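Cytochrome c-552/4 domain-containing protein (Ignicoccus hospitalis KIN4/I, PDB 4QO5) carries eight covalently attached c-type hemes, is associated with the membrane and probably takes part in electron transfer. Local coordinates at residues Asp66-Ala70 against Asn71-Val75. Numbering follows the deposited sequence.
Sequences DEIPA and NLRNV
The lead-in 66-70, which starts in a 3-10 segment, runs into a short, weakly bonded helical turn around 71-73, and Arg73 folds back from this single turn onto the carbonyls of the residues that lead into it. Ile68 O takes Arg73 NE at 2.8 Å and, more weakly, Arg73 NH2 at 2.9 Å, so one carbonyl oxygen is gripped by two N-H groups of the same guanidinium. The grip is bent: the angle at the NE hydrogen is 132°, and the oxygen lies somewhat out of the guanidinium plane. Arg73 reaches back because its CG stands anti to its own carbonyl carbon (chi1 -67°) and the chain stays extended from CG to NE. Ala70 lies over one face of the guanidinium, its CB 3.7 Å from Arg73 NH1. A water accepts a weak bond from Arg73 NH2 and donates to Asp66 O, which ties the 3-10 end of the lead-in to the same group. The single NE hydrogen is shared weakly with Leu65 O.

Two backbone bonds close the turn. Leu72 N donates to Pro69 O at 2.8 Å, and Arg73 N donates to Ala70 O at 3.3 Å. Both span three residues, the 3-10 spacing. A second water bridges Ala70 O and Asn74 N, donating to the first and accepting from the second.

The buried side chains here are Ile68 and Leu72. Ile68 crosses Leu72 at about a right angle, with its CG2 4.0 Å from Leu72 CB; it also touches Pro48 and Cys113. Leu72 meets Val112, Leu85 and a bound heme c, so the turn forms part of the protein wall beside the cofactor. The Pro69 ring crosses Leu72 obliquely, and its CG sits 3.9 Å from Leu72 CD1.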
loop_
_atom_site.group_PDB
_atom_site.type_symbol
_atom_site.label_atom_id
_atom_site.label_comp_id
_atom_site.label_asym_id
_atom_site.label_seq_id
_atom_site.Cartn_x
_atom_site.Cartn_y
_atom_site.Cartn_z
ATOM N N ASP A 66 41.798 10.909 20.185
ATOM C CA ASP A 66 42.370 11.945 21.042
ATOM C C ASP A 66 41.558 13.248 21.065
ATOM O O ASP A 66 41.867 14.162 21.831
ATOM C CB ASP A 66 43.854 12.210 20.711
ATOM C CG ASP A 66 44.075 12.700 19.285
ATOM O OD1 ASP A 66 43.092 12.919 18.550
ATOM O OD2 ASP A 66 45.251 12.885 18.898
ATOM N N GLU A 67 40.528 13.329 20.231
ATOM C CA GLU A 67 39.632 14.481 20.225
ATOM C C GLU A 67 38.276 14.164 20.852
ATOM O O GLU A 67 37.399 15.024 20.914
ATOM C CB GLU A 67 39.447 15.003 18.805
ATOM C CG GLU A 67 40.770 15.482 18.187
ATOM C CD GLU A 67 40.575 16.207 16.868
ATOM O OE1 GLU A 67 39.755 17.151 16.825
ATOM O OE2 GLU A 67 41.244 15.834 15.879
ATOM N N ILE A 68 38.095 12.918 21.277
ATOM C CA ILE A 68 36.904 12.532 22.041
ATOM C C ILE A 68 37.267 12.767 23.501
ATOM O O ILE A 68 38.352 12.387 23.926
ATOM C CB ILE A 68 36.562 11.045 21.826
ATOM C CG1 ILE A 68 36.175 10.789 20.369
ATOM C CG2 ILE A 68 35.436 10.572 22.762
ATOM C CD1 ILE A 68 35.822 9.317 20.073
ATOM N N PRO A 69 36.370 13.404 24.267
ATOM C CA PRO A 69 36.663 13.689 25.685
ATOM C C PRO A 69 37.078 12.422 26.450
ATOM O O PRO A 69 36.463 11.360 26.295
ATOM C CB PRO A 69 35.334 14.227 26.214
ATOM C CG PRO A 69 34.643 14.809 25.008
ATOM C CD PRO A 69 35.059 13.931 23.843
ATOM N N ALA A 70 38.125 12.542 27.257
ATOM C CA ALA A 70 38.717 11.402 27.963
ATOM C C ALA A 70 37.715 10.571 28.759
ATOM O O ALA A 70 37.806 9.348 28.779
ATOM C CB ALA A 70 39.851 11.876 28.875
ATOM N N ASN A 71 36.757 11.228 29.406
ATOM C CA ASN A 71 35.751 10.515 30.187
ATOM C C ASN A 71 34.784 9.670 29.337
ATOM O O ASN A 71 34.019 8.876 29.880
ATOM C CB ASN A 71 34.950 11.482 31.063
ATOM C CG ASN A 71 33.993 12.342 30.259
ATOM O OD1 ASN A 71 34.374 12.956 29.266
ATOM N ND2 ASN A 71 32.737 12.382 30.682
ATOM N N LEU A 72 34.815 9.842 28.015
ATOM C CA LEU A 72 33.927 9.088 27.127
ATOM C C LEU A 72 34.636 7.949 26.401
ATOM O O LEU A 72 33.978 7.104 25.785
ATOM C CB LEU A 72 33.282 10.014 26.079
ATOM C CG LEU A 72 32.371 11.147 26.564
ATOM C CD1 LEU A 72 31.940 12.045 25.412
ATOM C CD2 LEU A 72 31.153 10.590 27.280
ATOM N N ARG A 73 35.965 7.934 26.449
ATOM C CA ARG A 73 36.738 6.993 25.623
ATOM C C ARG A 73 36.596 5.529 26.022
ATOM O O ARG A 73 36.603 4.636 25.164
ATOM C CB ARG A 73 38.214 7.355 25.637
ATOM C CG ARG A 73 38.522 8.663 24.951
ATOM C CD ARG A 73 40.000 9.005 25.025
ATOM N NE ARG A 73 40.187 10.390 24.614
ATOM C CZ ARG A 73 41.127 11.202 25.083
ATOM N NH1 ARG A 73 41.992 10.782 26.000
ATOM N NH2 ARG A 73 41.188 12.447 24.638
ATOM N N ASN A 74 36.481 5.283 27.322
ATOM C CA ASN A 74 36.567 3.924 27.836
ATOM C C ASN A 74 35.283 3.408 28.475
ATOM O O ASN A 74 35.309 2.456 29.252
ATOM C CB ASN A 74 37.751 3.796 28.799
ATOM C CG ASN A 74 39.069 4.207 28.157
ATOM O OD1 ASN A 74 39.688 5.191 28.563
ATOM N ND2 ASN A 74 39.505 3.455 27.154
ATOM N N VAL A 75 34.161 4.038 28.142
ATOM C CA VAL A 75 32.854 3.511 28.535
ATOM C C VAL A 75 31.973 3.356 27.312
ATOM O O VAL A 75 32.193 4.028 26.291
ATOM C CB VAL A 75 32.149 4.401 29.596
ATOM C CG1 VAL A 75 32.920 4.383 30.910
ATOM C CG2 VAL A 75 31.977 5.836 29.096
HETATM O O HOH W 1 43.735 14.159 23.883
HETATM O O HOH W 2 36.189 6.771 29.734
#